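Local coordinates for protein formiminoglutamase (Trypanosoma cruzi, PDB 4MYK) that probably hydrolyses N-formimino-L-glutamate to L-glutamate and formamide, as an arginase-like enzyme with a pair of manganese ions, at residues L66-N71 / V296-Y300; R167-E171 / Q196-D200; F180-Q186 / G203-L208. The protein carries 1 engineered substitution. All coordinates share one frame; numbering follows the deposited sequence.

How the contacts relate
Following the chain from the N terminus, residues 66-71 come first and wait until helix 290-306, near the C terminus, returns to them; contact 1 thus closes a loop that holds the other two contacts. Inside it, helix 165-170, strand 180-185, helix 192-200 and strand 204-207 follow in turn. Contact 2 joins the two helices and contact 3 the two strands, so their segments alternate and the contacts cross. They also touch, Val198 and Arg199 packing on Leu205. These two lie at the edge of the parallel sheet, where 204-207 is the outermost strand within the chain. Contact 1 sits across the chain's centre from contact 2, about 35 Å between centres.

Contact 1 (L66-N71 / V296-Y300); sequences LGSVNN and VYMFY
Tyr300 reaches from helix 290-306 of the arginase-like α/β fold into the bend of residues 66-71, and its hydroxyl is gripped there by two bonds. The OH donates to Ser68 O at 2.6 Å, lying in the carbonyl plane on a lone pair, and it accepts a longer bond of 3.2 Å from Asn71 ND2. That amide is turned only 23° from the plane of the ring, and both partners sit near the ring's edge. With CG anti to the backbone N (chi1 167°), the ring is thrown outward from the helix toward the loop. One of its faces is then taken by Gly67, whose CA stands 3.8 Å from the Tyr300 ring centroid in a CH-pi contact; having no side chain, Gly67 lets the backbone lie this close.

One turn earlier on the helix, Tyr297 is crossed at about a right angle by Leu66. The leucine CD1 rests over a face of the ring, 4.0 Å from the Tyr297 centroid, while Leu66 CB meets Val296 CG1 at 4.0 Å. Apolar packing at Leu66 and hydrogen bonds at the Tyr300 hydroxyl thus both join the loop to the helix.

Second-shell residues fix these groups. Asn71 OD1 takes a hydrogen bond from Leu74 N, which sets the rotation of the amide, and Ser68 OG bonds Asp15 OD1. Tyr297 also packs on Phe262 of helix 258-270. A second subunit lies against the same patch, with its Ser188 on Tyr300 and its Gln189 on Tyr297, so the contact borders an interface of the trimer. Between loop and helix sits one bridging water, which accepts from Gly67 N at 2.9 Å and lies 2.8 Å from Tyr297 OH.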
loop_
_atom_site.group_PDB
_atom_site.type_symbol
_atom_site.label_atom_id
_atom_site.label_comp_id
_atom_site.label_asym_id
_atom_site.label_seq_id
_atom_site.Cartn_x
_atom_site.Cartn_y
_atom_site.Cartn_z
ATOM N N LEU A 66 17.238 -8.552 11.945
ATOM C CA LEU A 66 16.673 -8.970 10.669
ATOM C C LEU A 66 17.698 -9.559 9.707
ATOM O O LEU A 66 18.900 -9.358 9.860
ATOM C CB LEU A 66 15.961 -7.794 9.988
ATOM C CG LEU A 66 14.916 -7.035 10.808
ATOM C CD1 LEU A 66 14.243 -5.992 9.959
ATOM C CD2 LEU A 66 13.897 -8.014 11.360
ATOM N N GLY A 67 17.193 -10.305 8.725
ATOM C CA GLY A 67 17.946 -10.682 7.537
ATOM C C GLY A 67 18.732 -11.981 7.565
ATOM O O GLY A 67 19.910 -11.977 7.895
ATOM N N SER A 68 18.104 -13.086 7.186
ATOM C CA SER A 68 18.815 -14.355 7.131
ATOM C C SER A 68 20.032 -14.275 6.207
ATOM O O SER A 68 19.895 -13.969 5.024
ATOM C CB SER A 68 17.874 -15.476 6.681
ATOM O OG SER A 68 16.771 -15.598 7.563
ATOM N N VAL A 69 21.222 -14.551 6.750
ATOM C CA VAL A 69 22.464 -14.501 5.963
ATOM C C VAL A 69 22.452 -15.456 4.765
ATOM O O VAL A 69 22.994 -15.141 3.704
ATOM C CB VAL A 69 23.715 -14.758 6.826
ATOM C CG1 VAL A 69 23.759 -13.770 7.975
ATOM C CG2 VAL A 69 23.724 -16.177 7.353
ATOM N N ASN A 70 21.831 -16.621 4.924
ATOM C CA ASN A 70 21.596 -17.469 3.766
ATOM C C ASN A 70 20.150 -17.395 3.335
ATOM O O ASN A 70 19.253 -17.832 4.057
ATOM C CB ASN A 70 21.989 -18.912 4.033
ATOM C CG ASN A 70 22.080 -19.735 2.759
ATOM O OD1 ASN A 70 21.930 -19.218 1.648
ATOM N ND2 ASN A 70 22.337 -21.026 2.919
ATOM N N ASN A 71 19.939 -16.816 2.158
ATOM C CA ASN A 71 18.613 -16.605 1.615
ATOM C C ASN A 71 18.371 -17.620 0.513
ATOM O O ASN A 71 18.998 -17.566 -0.545
ATOM C CB ASN A 71 18.497 -15.184 1.066
ATOM C CG ASN A 71 17.105 -14.870 0.538
ATOM O OD1 ASN A 71 16.509 -15.657 -0.191
ATOM N ND2 ASN A 71 16.586 -13.704 0.902
ATOM N N VAL A 296 16.297 -1.488 6.886
ATOM C CA VAL A 296 17.227 -2.584 7.184
ATOM C C VAL A 296 17.160 -3.663 6.099
ATOM O O VAL A 296 18.186 -4.199 5.688
ATOM C CB VAL A 296 16.995 -3.194 8.603
ATOM C CG1 VAL A 296 17.822 -4.449 8.797
ATOM C CG2 VAL A 296 17.313 -2.166 9.701
ATOM N N TYR A 297 15.953 -3.961 5.626
ATOM C CA TYR A 297 15.775 -4.956 4.576
ATOM C C TYR A 297 16.381 -4.513 3.250
ATOM O O TYR A 297 16.876 -5.326 2.477
ATOM C CB TYR A 297 14.298 -5.303 4.400
ATOM C CG TYR A 297 13.807 -6.359 5.373
ATOM C CD1 TYR A 297 14.498 -7.555 5.531
ATOM C CD2 TYR A 297 12.652 -6.167 6.121
ATOM C CE1 TYR A 297 14.060 -8.522 6.416
ATOM C CE2 TYR A 297 12.203 -7.133 7.004
ATOM C CZ TYR A 297 12.911 -8.308 7.150
ATOM O OH TYR A 297 12.472 -9.280 8.024
ATOM N N MET A 298 16.351 -3.212 2.995
ATOM C CA MET A 298 17.022 -2.647 1.831
ATOM C C MET A 298 18.543 -2.854 1.894
ATOM O O MET A 298 19.167 -3.273 0.911
ATOM C CB MET A 298 16.686 -1.163 1.707
ATOM C CG MET A 298 15.316 -0.884 1.127
ATOM S SD MET A 298 14.890 0.874 1.122
ATOM C CE MET A 298 16.131 1.565 0.029
ATOM N N PHE A 299 19.135 -2.536 3.044
ATOM C CA PHE A 299 20.565 -2.779 3.302
ATOM C C PHE A 299 20.881 -4.278 3.209
ATOM O O PHE A 299 21.891 -4.690 2.644
ATOM C CB PHE A 299 20.941 -2.230 4.689
ATOM C CG PHE A 299 22.297 -2.672 5.183
ATOM C CD1 PHE A 299 23.453 -2.109 4.672
ATOM C CD2 PHE A 299 22.408 -3.640 6.174
ATOM C CE1 PHE A 299 24.692 -2.519 5.120
ATOM C CE2 PHE A 299 23.645 -4.052 6.630
ATOM C CZ PHE A 299 24.785 -3.490 6.107
ATOM N N TYR A 300 19.992 -5.080 3.781
ATOM C CA TYR A 300 20.086 -6.528 3.727
ATOM C C TYR A 300 20.220 -7.041 2.288
ATOM O O TYR A 300 21.072 -7.873 1.995
ATOM C CB TYR A 300 18.858 -7.144 4.407
ATOM C CG TYR A 300 18.689 -8.621 4.139
ATOM C CD1 TYR A 300 19.568 -9.547 4.684
ATOM C CD2 TYR A 300 17.658 -9.089 3.340
ATOM C CE1 TYR A 300 19.429 -10.898 4.438
ATOM C CE2 TYR A 300 17.513 -10.437 3.081
ATOM C CZ TYR A 300 18.403 -11.340 3.636
ATOM O OH TYR A 300 18.268 -12.691 3.393
HETATM O O HOH W 1 14.450 -11.095 8.871
#

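Contact 2 (R167-E171 / Q196-D200); sequences RQLLE and QYVRD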
loop_
_atom_site.group_PDB
_atom_site.type_symbol
_atom_site.label_atom_id
_atom_site.label_comp_id
_atom_site.label_asym_id
_atom_site.label_seq_id
_atom_site.Cartn_x
_atom_site.Cartn_y
_atom_site.Cartn_z
ATOM N N ARG A 167 23.463 19.956 -5.806
ATOM C CA ARG A 167 23.948 21.209 -6.353
ATOM C C ARG A 167 25.438 21.247 -6.082
ATOM O O ARG A 167 26.228 21.512 -6.982
ATOM C CB ARG A 167 23.233 22.403 -5.703
ATOM C CG ARG A 167 23.708 23.785 -6.137
ATOM C CD ARG A 167 23.997 23.860 -7.624
ATOM N NE ARG A 167 23.057 24.699 -8.368
ATOM C CZ ARG A 167 22.740 25.959 -8.070
ATOM N NH1 ARG A 167 23.262 26.568 -7.012
ATOM N NH2 ARG A 167 21.881 26.615 -8.835
ATOM N N GLN A 168 25.810 20.942 -4.842
ATOM C CA GLN A 168 27.200 21.008 -4.402
ATOM C C GLN A 168 28.089 20.118 -5.227
ATOM O O GLN A 168 29.225 20.464 -5.525
ATOM C CB GLN A 168 27.333 20.608 -2.936
ATOM C CG GLN A 168 26.848 21.668 -1.994
ATOM C CD GLN A 168 27.049 21.299 -0.547
ATOM O OE1 GLN A 168 26.082 21.140 0.198
ATOM N NE2 GLN A 168 28.308 21.172 -0.132
ATOM N N LEU A 169 27.574 18.955 -5.584
ATOM C CA LEU A 169 28.379 18.023 -6.339
ATOM C C LEU A 169 28.448 18.433 -7.822
ATOM O O LEU A 169 29.512 18.382 -8.439
ATOM C CB LEU A 169 27.897 16.588 -6.092
ATOM C CG LEU A 169 27.897 16.255 -4.579
ATOM C CD1 LEU A 169 27.114 14.978 -4.228
ATOM C CD2 LEU A 169 29.328 16.215 -3.958
ATOM N N LEU A 170 27.335 18.887 -8.385
ATOM C CA LEU A 170 27.350 19.375 -9.765
ATOM C C LEU A 170 28.277 20.574 -9.924
ATOM O O LEU A 170 28.846 20.794 -10.993
ATOM C CB LEU A 170 25.942 19.740 -10.232
ATOM C CG LEU A 170 25.036 18.534 -10.437
ATOM C CD1 LEU A 170 23.608 18.984 -10.696
ATOM C CD2 LEU A 170 25.576 17.668 -11.573
ATOM N N GLU A 171 28.425 21.345 -8.853
ATOM C CA GLU A 171 29.304 22.505 -8.871
ATOM C C GLU A 171 30.776 22.131 -8.695
ATOM O O GLU A 171 31.635 23.012 -8.676
ATOM C CB GLU A 171 28.889 23.526 -7.811
ATOM C CG GLU A 171 27.551 24.170 -8.065
ATOM C CD GLU A 171 27.376 25.462 -7.296
ATOM O OE1 GLU A 171 26.645 25.461 -6.279
ATOM O OE2 GLU A 171 27.969 26.483 -7.709
ATOM N N GLN A 196 16.057 22.027 -15.529
ATOM C CA GLN A 196 16.932 22.808 -16.401
ATOM C C GLN A 196 18.407 22.759 -15.968
ATOM O O GLN A 196 19.286 22.477 -16.781
ATOM C CB GLN A 196 16.425 24.250 -16.454
ATOM C CG GLN A 196 17.403 25.239 -17.009
ATOM C CD GLN A 196 16.822 26.637 -17.110
ATOM O OE1 GLN A 196 17.185 27.529 -16.339
ATOM N NE2 GLN A 196 15.919 26.837 -18.063
ATOM N N TYR A 197 18.669 23.018 -14.688
ATOM C CA TYR A 197 20.036 22.998 -14.138
ATOM C C TYR A 197 20.767 21.661 -14.346
ATOM O O TYR A 197 21.881 21.618 -14.858
ATOM C CB TYR A 197 20.022 23.368 -12.643
ATOM C CG TYR A 197 21.397 23.372 -11.985
ATOM C CD1 TYR A 197 21.814 22.319 -11.177
ATOM C CD2 TYR A 197 22.278 24.426 -12.185
ATOM C CE1 TYR A 197 23.078 22.320 -10.585
ATOM C CE2 TYR A 197 23.539 24.438 -11.599
ATOM C CZ TYR A 197 23.937 23.385 -10.799
ATOM O OH TYR A 197 25.192 23.410 -10.213
ATOM N N VAL A 198 20.141 20.573 -13.921
ATOM C CA VAL A 198 20.694 19.238 -14.124
ATOM C C VAL A 198 20.964 18.967 -15.596
ATOM O O VAL A 198 22.058 18.553 -15.976
ATOM C CB VAL A 198 19.718 18.146 -13.630
ATOM C CG1 VAL A 198 20.218 16.768 -14.045
ATOM C CG2 VAL A 198 19.516 18.234 -12.121
ATOM N N ARG A 199 19.953 19.186 -16.429
ATOM C CA ARG A 199 20.087 18.884 -17.842
ATOM C C ARG A 199 21.110 19.780 -18.504
ATOM O O ARG A 199 21.856 19.327 -19.370
ATOM C CB ARG A 199 18.729 18.925 -18.535
ATOM C CG ARG A 199 17.951 17.630 -18.305
ATOM C CD ARG A 199 16.462 17.813 -18.475
ATOM N NE ARG A 199 15.763 16.533 -18.510
ATOM C CZ ARG A 199 14.445 16.398 -18.660
ATOM N NH1 ARG A 199 13.670 17.474 -18.784
ATOM N NH2 ARG A 199 13.902 15.182 -18.684
ATOM N N ASP A 200 21.168 21.039 -18.075
ATOM C CA ASP A 200 22.196 21.963 -18.562
ATOM C C ASP A 200 23.592 21.569 -18.084
ATOM O O ASP A 200 24.596 22.102 -18.548
ATOM C CB ASP A 200 21.889 23.401 -18.149
ATOM C CG ASP A 200 20.883 24.074 -19.074
ATOM O OD1 ASP A 200 20.442 23.446 -20.059
ATOM O OD2 ASP A 200 20.531 25.239 -18.803
#
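Arg167 and Tyr197 cross at about a right angle, the guanidinium standing over one face of the phenol ring in a cation-pi contact. Arg167 CZ is 4.2 Å from the Tyr197 centroid and 24° off the ring normal. The two planes are 54° apart, so this is a tilted approach and not a flat stack, with NH2 hanging above the rim near CE2 and CD2. The arginine gets there by folding: CG is anti to the backbone N, and the chain then bends at chi2 and chi3. Its CD and NE are modelled too close to the phenol, however, so the fine detail of this fold is doubtful. Arg167 also touches a crystal neighbour, which may influence its pose.

From the other side of the ring plane comes Leu170, sliding past Tyr197 in the opposite direction. Its CD1 approaches obliquely, 3.4 Å from Tyr197 CE1, and reaches on more loosely to Val198 CG2. The tyrosine, its own CG anti to the backbone N (chi1 180°), extends straight across the gap between the helices, so that its outer end lies between the arginine and the leucine. Glu171 passes the hydroxyl at about a right angle to the tyrosine side chain, its CG 3.3 Å from Tyr197 OH. Within its own segment the glutamate makes a long salt bridge, OE1 of Glu171 to NH1 of Arg167 at 3.6 Å.

This is a helix-to-helix contact, open to solvent at the charged end and buried at Leu170 and Val198. Arg167 and Tyr197 both touch Val151, next to Asp150, which binds manganese in another structure of this protein but not in this model. Deeper in, Leu170 packs on Phe180 and Val198 on Glu182 and Leu205, seating helices 165-170 and 192-200 on strands 180-185 and 204-207.

Contact 3 (F180-Q186 / G203-L208); sequences FVEFACQ and GHLMWL
Met206 lays its thioether against Val181 and Phe183 on one face of the parallel sheet, where strands 180-185 and 204-207 are joined through helix 192-200 as a beta-alpha-beta unit of the arginase/deacetylase fold. Met206 SD is 3.9 Å from Val181 CG1 and approaches the Phe183 ring obliquely, a Met-aromatic contact 4.9 Å from the centroid. Leu226 of helix 216-227 closes over Val181 and Met206. On the opposite face Leu205 CD2 runs alongside Glu182 CG.

Four backbone hydrogen bonds, alternating between Phe180, Glu182 and Ala184 on one strand and His204 and Met206 on the other, stitch the pair. Ala184 then turns a corner, its phi positive, and Leu208 N recovers a bond to Cys185 O at 2.9 Å as its helix begins. Here Cys185, with chi1 47°, swings SG obliquely above the rim of Trp207, 3.5 Å from CE3.

The polar ends find partners beyond the two strands. Glu182 OE1 bonds Asn144 ND2, and the Glu182 side chain lies about 5 Å from that of Asp146, a manganese ligand; Gln186 NE2 bonds Val254 O. At the far end His204 NE2 hydrogen-bonds Lys178 O, and the ring turns an edge to the strand, Phe180 O lying in the imidazole plane, 3.3 Å from His204 CD2.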
loop_
_atom_site.group_PDB
_atom_site.type_symbol
_atom_site.label_atom_id
_atom_site.label_comp_id
_atom_site.label_asym_id
_atom_site.label_seq_id
_atom_site.Cartn_x
_atom_site.Cartn_y
_atom_site.Cartn_z
ATOM N N PHE A 180 25.712 11.814 -13.853
ATOM C CA PHE A 180 24.763 12.037 -12.771
ATOM C C PHE A 180 23.330 11.711 -13.183
ATOM O O PHE A 180 22.822 12.209 -14.181
ATOM C CB PHE A 180 24.867 13.467 -12.234
ATOM C CG PHE A 180 23.834 13.794 -11.203
ATOM C CD1 PHE A 180 23.819 13.140 -9.988
ATOM C CD2 PHE A 180 22.879 14.761 -11.445
ATOM C CE1 PHE A 180 22.860 13.441 -9.037
ATOM C CE2 PHE A 180 21.921 15.065 -10.493
ATOM C CZ PHE A 180 21.915 14.407 -9.291
ATOM N N VAL A 181 22.683 10.859 -12.400
ATOM C CA VAL A 181 21.304 10.485 -12.673
ATOM C C VAL A 181 20.389 10.788 -11.481
ATOM O O VAL A 181 20.695 10.444 -10.339
ATOM C CB VAL A 181 21.181 9.000 -13.068
ATOM C CG1 VAL A 181 19.724 8.628 -13.279
ATOM C CG2 VAL A 181 21.999 8.719 -14.315
ATOM N N GLU A 182 19.284 11.466 -11.769
ATOM C CA GLU A 182 18.186 11.625 -10.827
ATOM C C GLU A 182 17.233 10.486 -11.123
ATOM O O GLU A 182 16.703 10.390 -12.226
ATOM C CB GLU A 182 17.474 12.958 -11.048
ATOM C CG GLU A 182 18.348 14.189 -10.838
ATOM C CD GLU A 182 18.448 14.618 -9.380
ATOM O OE1 GLU A 182 18.222 13.789 -8.479
ATOM O OE2 GLU A 182 18.761 15.801 -9.131
ATOM N N PHE A 183 17.031 9.615 -10.144
ATOM C CA PHE A 183 16.294 8.383 -10.368
ATOM C C PHE A 183 14.984 8.332 -9.595
ATOM O O PHE A 183 14.971 8.491 -8.377
ATOM C CB PHE A 183 17.158 7.191 -9.981
ATOM C CG PHE A 183 16.656 5.894 -10.514
ATOM C CD1 PHE A 183 15.737 5.140 -9.792
ATOM C CD2 PHE A 183 17.085 5.429 -11.745
ATOM C CE1 PHE A 183 15.260 3.945 -10.286
ATOM C CE2 PHE A 183 16.613 4.229 -12.247
ATOM C CZ PHE A 183 15.704 3.484 -11.517
ATOM N N ALA A 184 13.889 8.115 -10.320
ATOM C CA ALA A 184 12.552 8.020 -9.730
ATOM C C ALA A 184 12.080 9.347 -9.160
ATOM O O ALA A 184 11.329 9.383 -8.189
ATOM C CB ALA A 184 12.508 6.946 -8.656
ATOM N N CYS A 185 12.532 10.437 -9.762
ATOM C CA CYS A 185 12.036 11.751 -9.402
ATOM C C CYS A 185 10.602 11.944 -9.924
ATOM O O CYS A 185 10.188 11.301 -10.893
ATOM C CB CYS A 185 12.981 12.842 -9.920
ATOM S SG CYS A 185 13.473 12.628 -11.641
ATOM N N GLN A 186 9.857 12.829 -9.265
ATOM C CA GLN A 186 8.434 13.014 -9.537
ATOM C C GLN A 186 8.121 14.422 -10.082
ATOM O O GLN A 186 8.398 15.414 -9.413
ATOM C CB GLN A 186 7.623 12.695 -8.276
ATOM C CG GLN A 186 7.728 11.231 -7.903
ATOM C CD GLN A 186 6.856 10.844 -6.729
ATOM O OE1 GLN A 186 5.839 11.473 -6.459
ATOM N NE2 GLN A 186 7.252 9.798 -6.022
ATOM N N GLY A 203 23.195 16.136 -16.894
ATOM C CA GLY A 203 22.677 15.089 -16.037
ATOM C C GLY A 203 21.375 14.524 -16.570
ATOM O O GLY A 203 20.726 15.121 -17.436
ATOM N N HIS A 204 20.985 13.367 -16.042
ATOM C CA HIS A 204 19.870 12.613 -16.598
ATOM C C HIS A 204 18.706 12.515 -15.626
ATOM O O HIS A 204 18.877 12.182 -14.454
ATOM C CB HIS A 204 20.335 11.215 -17.017
ATOM C CG HIS A 204 21.629 11.220 -17.763
ATOM N ND1 HIS A 204 21.704 11.052 -19.127
ATOM C CD2 HIS A 204 22.900 11.415 -17.339
ATOM C CE1 HIS A 204 22.966 11.126 -19.510
ATOM N NE2 HIS A 204 23.712 11.351 -18.444
ATOM N N LEU A 205 17.514 12.812 -16.135
ATOM C CA LEU A 205 16.295 12.653 -15.358
ATOM C C LEU A 205 15.599 11.363 -15.737
ATOM O O LEU A 205 15.227 11.169 -16.889
ATOM C CB LEU A 205 15.349 13.830 -15.583
ATOM C CG LEU A 205 15.948 15.226 -15.413
ATOM C CD1 LEU A 205 14.833 16.270 -15.410
ATOM C CD2 LEU A 205 16.761 15.320 -14.145
ATOM N N MET A 206 15.439 10.483 -14.751
ATOM C CA MET A 206 14.707 9.237 -14.923
ATOM C C MET A 206 13.435 9.213 -14.072
ATOM O O MET A 206 13.419 8.645 -12.976
ATOM C CB MET A 206 15.607 8.056 -14.585
ATOM C CG MET A 206 16.634 7.794 -15.669
ATOM S SD MET A 206 17.529 6.251 -15.491
ATOM C CE MET A 206 18.399 6.254 -17.044
ATOM N N TRP A 207 12.380 9.844 -14.593
ATOM C CA TRP A 207 11.129 10.053 -13.859
ATOM C C TRP A 207 10.546 8.742 -13.383
ATOM O O TRP A 207 10.726 7.713 -14.028
ATOM C CB TRP A 207 10.093 10.763 -14.733
ATOM C CG TRP A 207 10.523 12.100 -15.234
ATOM C CD1 TRP A 207 10.888 12.413 -16.504
ATOM C CD2 TRP A 207 10.646 13.313 -14.470
ATOM N NE1 TRP A 207 11.223 13.743 -16.586
ATOM C CE2 TRP A 207 11.082 14.316 -15.349
ATOM C CE3 TRP A 207 10.429 13.645 -13.124
ATOM C CZ2 TRP A 207 11.304 15.630 -14.932
ATOM C CZ3 TRP A 207 10.650 14.954 -12.714
ATOM C CH2 TRP A 207 11.080 15.926 -13.613
ATOM N N LEU A 208 9.855 8.786 -12.248
ATOM C CA LEU A 208 9.199 7.602 -11.694
ATOM C C LEU A 208 8.449 6.800 -12.776
ATOM O O LEU A 208 8.654 5.595 -12.921
ATOM C CB LEU A 208 8.251 8.012 -10.558
ATOM C CG LEU A 208 7.468 6.910 -9.841
ATOM C CD1 LEU A 208 8.404 5.882 -9.229
ATOM C CD2 LEU A 208 6.548 7.494 -8.794
#